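PDB 3UKN: novel protein similar to vertebrate potassium voltage-gated channel, subfamily H (Eag-related) family from Danio rerio, which probably forms the pore of a voltage-gated potassium channel as one alpha subunit, this piece being its cytoplasmic C-linker and cyclic nucleotide-binding homology domain. Local coordinates for residues G125-L130 with V162-Y167; W46-G51 with P105-I110; I97-F102 with L170-L175; K22-V27 with Q36-C41. All blocks are in the same frame, centred on the assembly; numbering follows the deposited sequence.

How the interactions relate
From the N terminus, interaction 4 comes first, closing a short helical hairpin between helices 13-27 and 32-45 of the C-linker. The chain then leaves the second helix at 46-51, and interaction 2 joins this loop to the domain's beta roll at 105-110. Before that loop closes, 97-102 has opened interaction 3, which ends at 170-175, so interactions 2 and 3 cross. Interaction 1 lies wholly within the span of interaction 3 and pairs neighbouring strands of the four-stranded sheet. Strands 108-110 and 161-164 link interactions 1 and 2, while Leu170 touches both Met127 and Leu109. Interaction 4 touches none of the others.

Interaction 1. Residues G125-L130 with V162-Y167; sequences GSMEVL and VKALTY
Strands 127-131 and 161-164 run antiparallel in the four-stranded sheet of the beta roll, the cupin-like core of the cyclic nucleotide-binding homology domain. Glu128 and Lys163 form the hydrogen-bonded pair: Glu128 N donates to Lys163 O at 2.8 Å, and Lys163 N returns the bond to Glu128 O at 3.0 Å, each donor lying nearly along the C=O axis. Glu128 loses the most surface. Its CG takes the crowded position between backbone N and carbonyl carbon (chi1 55°), and the extended chain beyond it lies alongside Lys163, pointing the same way. Glu128 OE2 and Lys163 NZ, 4.1 Å apart, are too far for a direct salt bridge and are joined by one water, while a second water links Glu128 OE2 to Ala164 O. Leu165 crosses the glutamate at about a right angle; Leu165 CD1 packs 3.7 Å from Glu128 CB, while Leu165 CD2 faces Glu128 CD. Val162 turns to the other face of the sheet with Val129. Val162 CG1, anti to its backbone N, reaches Met127 CB at 4.2 Å, and Leu109 of the next strand adds to this buried side. Beyond Ala164, Ser126 O accepts from Leu165 N at 2.8 Å and more weakly from Thr166 N. Thr166 OG1 in turn accepts from Ser126 N at 3.1 Å and donates to Tyr167 O.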
loop_
_atom_site.group_PDB
_atom_site.type_symbol
_atom_site.label_atom_id
_atom_site.label_comp_id
_atom_site.label_asym_id
_atom_site.label_seq_id
_atom_site.Cartn_x
_atom_site.Cartn_y
_atom_site.Cartn_z
ATOM N N GLY B 125 3.342 7.005 -24.922
ATOM C CA GLY B 125 3.554 5.614 -25.239
ATOM C C GLY B 125 2.335 4.987 -25.869
ATOM O O GLY B 125 1.281 5.618 -25.995
ATOM N N SER B 126 2.482 3.731 -26.268
ATOM C CA SER B 126 1.376 2.999 -26.845
ATOM C C SER B 126 1.197 1.668 -26.134
ATOM O O SER B 126 2.140 1.137 -25.549
ATOM C CB SER B 126 1.604 2.782 -28.333
ATOM O OG SER B 126 1.851 4.023 -28.967
ATOM N N MET B 127 -0.024 1.145 -26.175
ATOM C CA MET B 127 -0.339 -0.114 -25.521
ATOM C C MET B 127 -1.383 -0.835 -26.330
ATOM O O MET B 127 -2.156 -0.213 -27.060
ATOM C CB MET B 127 -0.916 0.139 -24.133
ATOM C CG MET B 127 -0.368 1.371 -23.456
ATOM S SD MET B 127 -0.867 1.384 -21.744
ATOM C CE MET B 127 0.345 0.265 -21.056
ATOM N N GLU B 128 -1.418 -2.150 -26.188
ATOM C CA GLU B 128 -2.429 -2.947 -26.866
ATOM C C GLU B 128 -3.405 -3.529 -25.846
ATOM O O GLU B 128 -2.999 -3.880 -24.735
ATOM C CB GLU B 128 -1.755 -4.069 -27.662
ATOM C CG GLU B 128 -0.840 -4.952 -26.821
ATOM C CD GLU B 128 -0.106 -6.010 -27.638
ATOM O OE1 GLU B 128 -0.431 -6.191 -28.832
ATOM O OE2 GLU B 128 0.803 -6.663 -27.078
ATOM N N VAL B 129 -4.687 -3.595 -26.202
ATOM C CA VAL B 129 -5.633 -4.433 -25.457
ATOM C C VAL B 129 -5.663 -5.811 -26.134
ATOM O O VAL B 129 -5.805 -5.906 -27.350
ATOM C CB VAL B 129 -7.052 -3.839 -25.418
ATOM C CG1 VAL B 129 -7.975 -4.698 -24.557
ATOM C CG2 VAL B 129 -7.031 -2.407 -24.890
ATOM N N LEU B 130 -5.487 -6.865 -25.341
ATOM C CA LEU B 130 -5.455 -8.245 -25.832
ATOM C C LEU B 130 -6.466 -9.067 -25.064
ATOM O O LEU B 130 -6.331 -9.239 -23.856
ATOM C CB LEU B 130 -4.084 -8.887 -25.587
ATOM C CG LEU B 130 -2.809 -8.340 -26.223
ATOM C CD1 LEU B 130 -1.675 -9.285 -25.927
ATOM C CD2 LEU B 130 -2.971 -8.201 -27.717
ATOM N N VAL B 162 -3.935 -5.790 -20.808
ATOM C CA VAL B 162 -3.402 -4.577 -21.427
ATOM C C VAL B 162 -1.893 -4.582 -21.295
ATOM O O VAL B 162 -1.363 -4.586 -20.181
ATOM C CB VAL B 162 -3.903 -3.255 -20.784
ATOM C CG1 VAL B 162 -3.245 -2.074 -21.502
ATOM C CG2 VAL B 162 -5.428 -3.129 -20.836
ATOM N N LYS B 163 -1.207 -4.560 -22.430
ATOM C CA LYS B 163 0.244 -4.677 -22.459
ATOM C C LYS B 163 0.859 -3.443 -23.117
ATOM O O LYS B 163 0.376 -2.995 -24.149
ATOM C CB LYS B 163 0.639 -5.910 -23.269
ATOM C CG LYS B 163 0.331 -7.251 -22.612
ATOM C CD LYS B 163 0.711 -8.407 -23.532
ATOM C CE LYS B 163 2.192 -8.358 -23.914
ATOM N NZ LYS B 163 2.597 -9.516 -24.762
ATOM N N ALA B 164 1.915 -2.895 -22.528
ATOM C CA ALA B 164 2.642 -1.810 -23.170
ATOM C C ALA B 164 3.212 -2.325 -24.474
ATOM O O ALA B 164 3.628 -3.480 -24.565
ATOM C CB ALA B 164 3.764 -1.305 -22.268
ATOM N N LEU B 165 3.220 -1.475 -25.492
ATOM C CA LEU B 165 3.834 -1.819 -26.769
ATOM C C LEU B 165 5.171 -1.117 -26.884
ATOM O O LEU B 165 6.131 -1.668 -27.418
ATOM C CB LEU B 165 2.938 -1.389 -27.926
ATOM C CG LEU B 165 1.811 -2.354 -28.258
ATOM C CD1 LEU B 165 0.723 -1.629 -29.034
ATOM C CD2 LEU B 165 2.381 -3.523 -29.046
ATOM N N THR B 166 5.211 0.118 -26.393
ATOM C CA THR B 166 6.448 0.876 -26.294
ATOM C C THR B 166 6.641 1.260 -24.828
ATOM O O THR B 166 5.823 0.901 -23.963
ATOM C CB THR B 166 6.404 2.153 -27.171
ATOM O OG1 THR B 166 5.547 3.136 -26.569
ATOM C CG2 THR B 166 5.880 1.826 -28.572
ATOM N N TYR B 167 7.734 1.960 -24.546
ATOM C CA TYR B 167 7.894 2.625 -23.265
ATOM C C TYR B 167 6.721 3.559 -23.066
ATOM O O TYR B 167 6.399 4.350 -23.959
ATOM C CB TYR B 167 9.226 3.371 -23.208
ATOM C CG TYR B 167 10.372 2.410 -23.056
ATOM C CD1 TYR B 167 10.648 1.847 -21.819
ATOM C CD2 TYR B 167 11.138 2.017 -24.145
ATOM C CE1 TYR B 167 11.673 0.943 -21.652
ATOM C CE2 TYR B 167 12.174 1.098 -23.991
ATOM C CZ TYR B 167 12.436 0.566 -22.733
ATOM O OH TYR B 167 13.447 -0.345 -22.529
HETATM O O HOH W 1 1.566 -9.597 -27.248
HETATM O O HOH W 2 3.264 -5.515 -25.791
#

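Interaction 2. Residues W46-G51 with P105-I110; sequences WSVNNG and PGEFLI
Asn49 OD1 is gripped by two hydrogen bonds from outside the contact, one from Gln117 N and one from Tyr120 OH, while Asn49 ND2 donates to Ala115 O. This anchored residue lies in the turn that follows helix 32-45, where the C-linker meets the beta roll. Asn49 N donates to Leu109 O at 2.7 Å, nearly along the C=O axis, and Val48 N donates to Phe108 O at 2.9 Å, in the carbonyl plane. Two successive carbonyls of 105-110, at the corner where Leu109 and Ile110 form a classic beta bulge opposite Val162, thus take two successive amides. Ser47 OG accepts from Asn50 N, an ST motif that shapes the turn. Alongside, Trp46 NE1 donates to Glu107 OE2 at 2.9 Å. The oxygen lies near the indole plane but is met from above the carboxylate plane, the two planes standing 57° apart. An extended chain carries the carboxylate there, and Glu107 OE1 is held by Ala104 N. Val48 CB packs on Leu109 CD1 at 3.6 Å, and Asn49 CB on Ile110 CG1 at 3.5 Å. A water bridges Trp46 O and Phe108 N. With both carboxylate oxygens of buried Glu107 accepting N-H bonds, its negative charge is probably stabilised and its carboxylate held in one orientation.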
loop_
_atom_site.group_PDB
_atom_site.type_symbol
_atom_site.label_atom_id
_atom_site.label_comp_id
_atom_site.label_asym_id
_atom_site.label_seq_id
_atom_site.Cartn_x
_atom_site.Cartn_y
_atom_site.Cartn_z
ATOM N N TRP B 46 4.057 -10.618 -13.126
ATOM C CA TRP B 46 3.907 -9.186 -12.869
ATOM C C TRP B 46 2.836 -8.458 -13.688
ATOM O O TRP B 46 2.643 -8.734 -14.871
ATOM C CB TRP B 46 5.243 -8.477 -13.087
ATOM C CG TRP B 46 5.133 -6.981 -13.097
ATOM C CD1 TRP B 46 5.064 -6.167 -14.198
ATOM C CD2 TRP B 46 5.079 -6.115 -11.954
ATOM N NE1 TRP B 46 4.969 -4.849 -13.805
ATOM C CE2 TRP B 46 4.975 -4.793 -12.431
ATOM C CE3 TRP B 46 5.110 -6.330 -10.569
ATOM C CZ2 TRP B 46 4.906 -3.690 -11.576
ATOM C CZ3 TRP B 46 5.037 -5.235 -9.719
ATOM C CH2 TRP B 46 4.937 -3.930 -10.226
ATOM N N SER B 47 2.160 -7.509 -13.043
ATOM C CA SER B 47 1.383 -6.478 -13.740
ATOM C C SER B 47 1.424 -5.188 -12.918
ATOM O O SER B 47 1.522 -5.222 -11.691
ATOM C CB SER B 47 -0.067 -6.912 -13.966
ATOM O OG SER B 47 -0.780 -6.928 -12.743
ATOM N N VAL B 48 1.356 -4.041 -13.577
ATOM C CA VAL B 48 1.276 -2.808 -12.815
ATOM C C VAL B 48 0.030 -2.797 -11.957
ATOM O O VAL B 48 0.078 -2.371 -10.809
ATOM C CB VAL B 48 1.283 -1.569 -13.696
ATOM C CG1 VAL B 48 0.881 -0.340 -12.870
ATOM C CG2 VAL B 48 2.656 -1.401 -14.302
ATOM N N ASN B 49 -1.080 -3.267 -12.513
ATOM C CA ASN B 49 -2.358 -3.244 -11.805
ATOM C C ASN B 49 -2.250 -3.892 -10.434
ATOM O O ASN B 49 -2.782 -3.369 -9.467
ATOM C CB ASN B 49 -3.469 -3.905 -12.632
ATOM C CG ASN B 49 -4.788 -3.987 -11.876
ATOM O OD1 ASN B 49 -5.429 -2.976 -11.612
ATOM N ND2 ASN B 49 -5.195 -5.196 -11.527
ATOM N N ASN B 50 -1.544 -5.017 -10.346
ATOM C CA ASN B 50 -1.392 -5.701 -9.069
ATOM C C ASN B 50 -0.279 -5.148 -8.182
ATOM O O ASN B 50 -0.177 -5.518 -7.007
ATOM C CB ASN B 50 -1.218 -7.215 -9.273
ATOM C CG ASN B 50 -2.526 -7.906 -9.617
ATOM O OD1 ASN B 50 -3.547 -7.252 -9.829
ATOM N ND2 ASN B 50 -2.502 -9.230 -9.674
ATOM N N GLY B 51 0.561 -4.272 -8.726
ATOM C CA GLY B 51 1.658 -3.731 -7.947
ATOM C C GLY B 51 1.602 -2.235 -7.675
ATOM O O GLY B 51 2.636 -1.610 -7.368
ATOM N N PRO B 105 8.103 -2.025 -22.702
ATOM C CA PRO B 105 7.442 -2.760 -23.778
ATOM C C PRO B 105 7.187 -4.204 -23.361
ATOM O O PRO B 105 8.076 -4.842 -22.820
ATOM C CB PRO B 105 8.474 -2.718 -24.912
ATOM C CG PRO B 105 9.279 -1.512 -24.640
ATOM C CD PRO B 105 9.361 -1.405 -23.145
ATOM N N GLY B 106 5.981 -4.703 -23.608
ATOM C CA GLY B 106 5.633 -6.077 -23.281
ATOM C C GLY B 106 5.275 -6.283 -21.818
ATOM O O GLY B 106 4.921 -7.393 -21.404
ATOM N N GLU B 107 5.378 -5.217 -21.032
ATOM C CA GLU B 107 5.037 -5.278 -19.608
ATOM C C GLU B 107 3.515 -5.187 -19.453
ATOM O O GLU B 107 2.880 -4.329 -20.069
ATOM C CB GLU B 107 5.758 -4.169 -18.814
ATOM C CG GLU B 107 5.262 -3.982 -17.371
ATOM C CD GLU B 107 6.022 -2.881 -16.596
ATOM O OE1 GLU B 107 7.006 -2.324 -17.143
ATOM O OE2 GLU B 107 5.627 -2.572 -15.440
ATOM N N PHE B 108 2.930 -6.075 -18.649
ATOM C CA PHE B 108 1.472 -6.087 -18.460
ATOM C C PHE B 108 1.016 -4.966 -17.530
ATOM O O PHE B 108 1.445 -4.902 -16.373
ATOM C CB PHE B 108 0.995 -7.433 -17.883
ATOM C CG PHE B 108 0.939 -8.544 -18.889
ATOM C CD1 PHE B 108 -0.268 -8.890 -19.495
ATOM C CD2 PHE B 108 2.089 -9.250 -19.226
ATOM C CE1 PHE B 108 -0.324 -9.912 -20.427
ATOM C CE2 PHE B 108 2.040 -10.281 -20.168
ATOM C CZ PHE B 108 0.827 -10.612 -20.765
ATOM N N LEU B 109 0.146 -4.089 -18.020
ATOM C CA LEU B 109 -0.485 -3.098 -17.151
ATOM C C LEU B 109 -1.559 -3.806 -16.349
ATOM O O LEU B 109 -1.675 -3.613 -15.141
ATOM C CB LEU B 109 -1.093 -1.971 -17.980
ATOM C CG LEU B 109 -1.913 -0.953 -17.195
ATOM C CD1 LEU B 109 -1.019 -0.343 -16.145
ATOM C CD2 LEU B 109 -2.456 0.115 -18.124
ATOM N N ILE B 110 -2.305 -4.670 -17.040
ATOM C CA ILE B 110 -3.428 -5.415 -16.475
ATOM C C ILE B 110 -3.466 -6.826 -17.057
ATOM O O ILE B 110 -3.259 -7.010 -18.252
ATOM C CB ILE B 110 -4.745 -4.704 -16.818
ATOM C CG1 ILE B 110 -4.989 -3.577 -15.819
ATOM C CG2 ILE B 110 -5.912 -5.685 -16.837
ATOM C CD1 ILE B 110 -5.668 -2.382 -16.406
HETATM O O HOH W 3 4.400 -8.296 -16.978
#

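Interaction 3. Residues I97-F102 with L170-L175; sequences IIKTSF and LQYISL
Four backbone hydrogen bonds tie strand 99-103 to strand 168-174. Lys99 N donates to Tyr172 O at 2.9 Å, almost straight (173° at the hydrogen), and Tyr172 N returns a more bent bond to Lys99 O. Two residues along, Ser101 N donates to Leu170 O at 2.9 Å and Leu170 N to Ser101 O at 3.0 Å. The polar ends of the first pair converge on one residue outside the contact: Lys99 NZ makes a salt bridge to Asp53 and also bonds Ser55 O, whereas Tyr172 OH is bonded to Asp53 N. A water further links Tyr172 OH with Thr100 O.

The pairing is antiparallel and places 99-103, with 168-174 between it and strand 118-122, at the edge of a five-stranded mixed sheet, one of the two sheets of the beta-roll domain. Tyr172 CG occupies the crowded position between backbone N and carbonyl carbon (chi1 68°), which brings the ring over its cross-strand partner. Lys99 CB sits over one ring face, a CH-pi contact 3.6 Å from the Tyr172 centroid, and the lysine chain then bends at chi2 and leads off. On the opposite face of the sheet, Thr100 and Gln171 lie side by side, with Thr100 CG2 3.6 Å from Gln171 CG; the Gln171 amide is held by Glu76 and Leu77 N. Toward the start of 97-102 the contact becomes apolar. Ile98 CG1 presses tightly on Ile173 CD1 at 3.5 Å, and Ile97 CD1 meets Ile173 CG2 at 3.6 Å, beside Val181 and Leu178 of helix 175-184.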
loop_
_atom_site.group_PDB
_atom_site.type_symbol
_atom_site.label_atom_id
_atom_site.label_comp_id
_atom_site.label_asym_id
_atom_site.label_seq_id
_atom_site.Cartn_x
_atom_site.Cartn_y
_atom_site.Cartn_z
ATOM N N ILE B 97 -3.769 12.455 -4.907
ATOM C CA ILE B 97 -3.656 10.992 -4.826
ATOM C C ILE B 97 -3.340 10.371 -6.193
ATOM O O ILE B 97 -3.421 9.159 -6.374
ATOM C CB ILE B 97 -4.939 10.293 -4.226
ATOM C CG1 ILE B 97 -6.162 10.481 -5.148
ATOM C CG2 ILE B 97 -5.214 10.762 -2.778
ATOM C CD1 ILE B 97 -7.437 9.739 -4.692
ATOM N N ILE B 98 -2.971 11.209 -7.155
ATOM C CA ILE B 98 -2.626 10.720 -8.484
ATOM C C ILE B 98 -1.163 10.277 -8.519
ATOM O O ILE B 98 -0.288 10.985 -8.039
ATOM C CB ILE B 98 -2.870 11.812 -9.579
ATOM C CG1 ILE B 98 -4.361 12.095 -9.742
ATOM C CG2 ILE B 98 -2.261 11.401 -10.907
ATOM C CD1 ILE B 98 -4.647 13.141 -10.763
ATOM N N LYS B 99 -0.904 9.111 -9.097
ATOM C CA LYS B 99 0.442 8.545 -9.160
ATOM C C LYS B 99 0.833 8.381 -10.610
ATOM O O LYS B 99 -0.007 8.505 -11.504
ATOM C CB LYS B 99 0.466 7.148 -8.533
ATOM C CG LYS B 99 -0.201 7.043 -7.180
ATOM C CD LYS B 99 0.794 7.346 -6.091
ATOM C CE LYS B 99 0.171 7.138 -4.721
ATOM N NZ LYS B 99 1.158 7.486 -3.660
ATOM N N THR B 100 2.098 8.044 -10.832
ATOM C CA THR B 100 2.626 7.852 -12.168
ATOM C C THR B 100 3.571 6.664 -12.180
ATOM O O THR B 100 4.130 6.283 -11.141
ATOM C CB THR B 100 3.411 9.085 -12.615
ATOM O OG1 THR B 100 4.474 9.319 -11.688
ATOM C CG2 THR B 100 2.501 10.320 -12.652
ATOM N N SER B 101 3.761 6.060 -13.346
ATOM C CA SER B 101 4.731 4.980 -13.460
ATOM C C SER B 101 5.152 4.795 -14.895
ATOM O O SER B 101 4.326 4.902 -15.803
ATOM C CB SER B 101 4.180 3.657 -12.906
ATOM O OG SER B 101 5.139 2.605 -13.035
ATOM N N PHE B 102 6.443 4.537 -15.087
ATOM C CA PHE B 102 6.975 4.138 -16.380
ATOM C C PHE B 102 6.579 2.690 -16.568
ATOM O O PHE B 102 6.347 1.964 -15.593
ATOM C CB PHE B 102 8.508 4.254 -16.427
ATOM C CG PHE B 102 9.021 5.668 -16.345
ATOM C CD1 PHE B 102 9.216 6.418 -17.495
ATOM C CD2 PHE B 102 9.321 6.243 -15.119
ATOM C CE1 PHE B 102 9.691 7.718 -17.422
ATOM C CE2 PHE B 102 9.794 7.538 -15.044
ATOM C CZ PHE B 102 9.978 8.276 -16.196
ATOM N N LEU B 170 2.460 6.449 -17.515
ATOM C CA LEU B 170 1.086 6.336 -17.071
ATOM C C LEU B 170 0.805 7.135 -15.806
ATOM O O LEU B 170 1.675 7.287 -14.957
ATOM C CB LEU B 170 0.774 4.868 -16.806
ATOM C CG LEU B 170 0.982 3.935 -17.997
ATOM C CD1 LEU B 170 0.968 2.480 -17.528
ATOM C CD2 LEU B 170 -0.103 4.172 -19.018
ATOM N N GLN B 171 -0.413 7.651 -15.698
ATOM C CA GLN B 171 -0.918 8.200 -14.449
ATOM C C GLN B 171 -2.093 7.354 -14.023
ATOM O O GLN B 171 -2.695 6.665 -14.845
ATOM C CB GLN B 171 -1.394 9.642 -14.620
ATOM C CG GLN B 171 -0.294 10.615 -14.892
ATOM C CD GLN B 171 -0.780 12.042 -14.967
ATOM O OE1 GLN B 171 -1.971 12.328 -14.799
ATOM N NE2 GLN B 171 0.144 12.954 -15.225
ATOM N N TYR B 172 -2.454 7.433 -12.748
ATOM C CA TYR B 172 -3.549 6.612 -12.256
ATOM C C TYR B 172 -4.003 7.044 -10.875
ATOM O O TYR B 172 -3.276 7.731 -10.149
ATOM C CB TYR B 172 -3.147 5.122 -12.258
ATOM C CG TYR B 172 -2.062 4.746 -11.261
ATOM C CD1 TYR B 172 -2.387 4.344 -9.958
ATOM C CD2 TYR B 172 -0.709 4.774 -11.623
ATOM C CE1 TYR B 172 -1.376 3.976 -9.030
ATOM C CE2 TYR B 172 0.305 4.410 -10.697
ATOM C CZ TYR B 172 -0.040 4.023 -9.411
ATOM O OH TYR B 172 0.961 3.668 -8.523
ATOM N N ILE B 173 -5.208 6.615 -10.528
ATOM C CA ILE B 173 -5.796 6.817 -9.219
ATOM C C ILE B 173 -6.426 5.472 -8.802
ATOM O O ILE B 173 -7.141 4.844 -9.595
ATOM C CB ILE B 173 -6.888 7.862 -9.284
ATOM C CG1 ILE B 173 -6.351 9.148 -9.904
ATOM C CG2 ILE B 173 -7.472 8.123 -7.904
ATOM C CD1 ILE B 173 -7.336 10.293 -9.857
ATOM N N SER B 174 -6.137 5.023 -7.583
ATOM C CA SER B 174 -6.652 3.754 -7.100
ATOM C C SER B 174 -8.142 3.883 -6.949
ATOM O O SER B 174 -8.653 4.968 -6.638
ATOM C CB SER B 174 -6.054 3.415 -5.736
ATOM O OG SER B 174 -6.452 4.378 -4.773
ATOM N N LEU B 175 -8.849 2.779 -7.141
ATOM C CA LEU B 175 -10.302 2.780 -6.946
ATOM C C LEU B 175 -10.627 3.101 -5.494
ATOM O O LEU B 175 -11.615 3.765 -5.195
ATOM C CB LEU B 175 -10.899 1.421 -7.327
ATOM C CG LEU B 175 -10.681 1.062 -8.791
ATOM C CD1 LEU B 175 -11.607 -0.095 -9.201
ATOM C CD2 LEU B 175 -10.905 2.328 -9.668
HETATM O O HOH W 4 -4.391 6.854 -5.991
HETATM O O HOH W 5 3.651 4.730 -8.905
#

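Interaction 4. Residues K22-V27 with Q36-C41; sequences KDFIRV and QRMLEC
From helix 32-45 the side chain of Met38 points its CB at helix 13-27; CG lies anti to the carbonyl carbon, beside the backbone N. The chain stays extended to the sulphur, where Met38 SD comes 4.1 Å from Ile25 CG1. A bend at chi3 (63°) then lays the methyl between two partners: Met38 CE is 3.7 Å from Ile25 CG1 and 4.0 Å from Phe24 CD2. Met38 and Ile25 meet tip to tip, whereas Phe24 crosses the methionine at about a right angle. Leu39, next to Met38, makes the rest of the contact: Leu39 CD2 lies 3.8 Å from Ile25 CD1. Lys22 crosses Leu39 at about a right angle, Lys22 CE lying 4.1 Å from Leu39 CD1.

The segments run nearly antiparallel, 170° between directions, in the helical hairpin that opens this C-linker. Leu30 of the connecting loop closes over Phe24, Ile25 and Met38. A second subunit covers the hairpin too: its Leu58 packs on Phe24, its Ile69 on Met38, and its Asp68 salt-bridges Arg37. With no hydrogen bond between 22-27 and 36-41, their contact rests on van der Waals packing of hydrocarbon groups and the Met38 thioether, across helix axes set 11.0 Å apart.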
loop_
_atom_site.group_PDB
_atom_site.type_symbol
_atom_site.label_atom_id
_atom_site.label_comp_id
_atom_site.label_asym_id
_atom_site.label_seq_id
_atom_site.Cartn_x
_atom_site.Cartn_y
_atom_site.Cartn_z
ATOM N N LYS B 22 14.644 -8.376 -4.594
ATOM C CA LYS B 22 16.035 -8.709 -4.374
ATOM C C LYS B 22 16.458 -8.492 -2.911
ATOM O O LYS B 22 17.147 -9.329 -2.340
ATOM C CB LYS B 22 16.916 -7.954 -5.359
ATOM C CG LYS B 22 16.765 -8.483 -6.778
ATOM C CD LYS B 22 17.599 -7.702 -7.796
ATOM C CE LYS B 22 17.535 -8.377 -9.165
ATOM N NZ LYS B 22 18.379 -7.707 -10.211
ATOM N N ASP B 23 16.027 -7.387 -2.307
ATOM C CA ASP B 23 16.264 -7.155 -0.890
ATOM C C ASP B 23 15.800 -8.349 -0.070
ATOM O O ASP B 23 16.544 -8.878 0.759
ATOM C CB ASP B 23 15.499 -5.927 -0.418
ATOM C CG ASP B 23 16.312 -4.665 -0.512
ATOM O OD1 ASP B 23 17.236 -4.601 -1.359
ATOM O OD2 ASP B 23 16.020 -3.733 0.266
ATOM N N PHE B 24 14.559 -8.767 -0.302
ATOM C CA PHE B 24 13.961 -9.840 0.482
ATOM C C PHE B 24 14.763 -11.137 0.392
ATOM O O PHE B 24 14.908 -11.850 1.383
ATOM C CB PHE B 24 12.519 -10.063 0.045
ATOM C CG PHE B 24 11.825 -11.195 0.755
ATOM C CD1 PHE B 24 10.989 -10.947 1.834
ATOM C CD2 PHE B 24 11.975 -12.509 0.317
ATOM C CE1 PHE B 24 10.317 -11.999 2.471
ATOM C CE2 PHE B 24 11.314 -13.556 0.957
ATOM C CZ PHE B 24 10.486 -13.302 2.031
ATOM N N ILE B 25 15.287 -11.422 -0.795
ATOM C CA ILE B 25 16.146 -12.575 -1.034
ATOM C C ILE B 25 17.496 -12.432 -0.323
ATOM O O ILE B 25 18.068 -13.405 0.170
ATOM C CB ILE B 25 16.431 -12.710 -2.534
ATOM C CG1 ILE B 25 15.131 -12.957 -3.310
ATOM C CG2 ILE B 25 17.475 -13.807 -2.790
ATOM C CD1 ILE B 25 15.278 -12.738 -4.801
ATOM N N ARG B 26 18.006 -11.209 -0.293
ATOM C CA ARG B 26 19.304 -10.927 0.286
ATOM C C ARG B 26 19.233 -10.901 1.811
ATOM O O ARG B 26 20.140 -11.377 2.482
ATOM C CB ARG B 26 19.821 -9.585 -0.230
ATOM C CG ARG B 26 21.279 -9.312 0.078
ATOM C CD ARG B 26 21.566 -7.819 0.097
ATOM N NE ARG B 26 21.132 -7.213 1.351
ATOM C CZ ARG B 26 20.109 -6.373 1.468
ATOM N NH1 ARG B 26 19.414 -6.019 0.397
ATOM N NH2 ARG B 26 19.787 -5.878 2.656
ATOM N N VAL B 27 18.162 -10.347 2.365
ATOM C CA VAL B 27 18.092 -10.228 3.812
ATOM C C VAL B 27 17.895 -11.590 4.460
ATOM O O VAL B 27 18.283 -11.797 5.607
ATOM C CB VAL B 27 16.975 -9.282 4.266
ATOM C CG1 VAL B 27 17.263 -7.852 3.803
ATOM C CG2 VAL B 27 15.653 -9.757 3.732
ATOM N N GLN B 36 16.581 -17.574 -8.071
ATOM C CA GLN B 36 16.331 -17.647 -9.510
ATOM C C GLN B 36 14.848 -17.928 -9.793
ATOM O O GLN B 36 14.235 -17.250 -10.598
ATOM C CB GLN B 36 17.220 -18.716 -10.168
ATOM C CG GLN B 36 18.271 -18.167 -11.127
ATOM C CD GLN B 36 19.347 -19.194 -11.487
ATOM O OE1 GLN B 36 19.935 -19.843 -10.609
ATOM N NE2 GLN B 36 19.605 -19.345 -12.783
ATOM N N ARG B 37 14.278 -18.929 -9.123
ATOM C CA ARG B 37 12.860 -19.237 -9.295
ATOM C C ARG B 37 11.986 -18.005 -9.057
ATOM O O ARG B 37 11.015 -17.776 -9.790
ATOM C CB ARG B 37 12.426 -20.354 -8.352
ATOM C CG ARG B 37 13.095 -21.676 -8.618
ATOM C CD ARG B 37 12.858 -22.634 -7.469
ATOM N NE ARG B 37 11.449 -22.980 -7.328
ATOM C CZ ARG B 37 10.945 -23.612 -6.275
ATOM N NH1 ARG B 37 11.737 -23.952 -5.268
ATOM N NH2 ARG B 37 9.653 -23.896 -6.223
ATOM N N MET B 38 12.344 -17.224 -8.041
ATOM C CA MET B 38 11.558 -16.062 -7.625
ATOM C C MET B 38 11.610 -14.924 -8.634
ATOM O O MET B 38 10.592 -14.290 -8.908
ATOM C CB MET B 38 12.014 -15.564 -6.244
ATOM C CG MET B 38 11.804 -16.572 -5.116
ATOM S SD MET B 38 12.606 -16.115 -3.557
ATOM C CE MET B 38 11.779 -14.597 -3.133
ATOM N N LEU B 39 12.798 -14.664 -9.174
ATOM C CA LEU B 39 12.990 -13.575 -10.132
ATOM C C LEU B 39 12.307 -13.833 -11.475
ATOM O O LEU B 39 11.797 -12.905 -12.109
ATOM C CB LEU B 39 14.482 -13.281 -10.330
ATOM C CG LEU B 39 15.205 -12.803 -9.061
ATOM C CD1 LEU B 39 16.634 -12.366 -9.359
ATOM C CD2 LEU B 39 14.421 -11.670 -8.359
ATOM N N GLU B 40 12.299 -15.089 -11.913
ATOM C CA GLU B 40 11.627 -15.431 -13.161
ATOM C C GLU B 40 10.120 -15.593 -12.955
ATOM O O GLU B 40 9.335 -15.328 -13.858
ATOM C CB GLU B 40 12.268 -16.653 -13.853
ATOM C CG GLU B 40 12.500 -17.879 -12.981
ATOM C CD GLU B 40 13.528 -18.861 -13.574
ATOM O OE1 GLU B 40 13.690 -19.965 -13.006
ATOM O OE2 GLU B 40 14.178 -18.531 -14.595
ATOM N N CYS B 41 9.711 -16.006 -11.761
ATOM C CA CYS B 41 8.286 -16.032 -11.455
ATOM C C CYS B 41 7.749 -14.601 -11.280
ATOM O O CYS B 41 6.648 -14.279 -11.735
ATOM C CB CYS B 41 7.988 -16.900 -10.235
ATOM S SG CYS B 41 6.243 -16.914 -9.768
#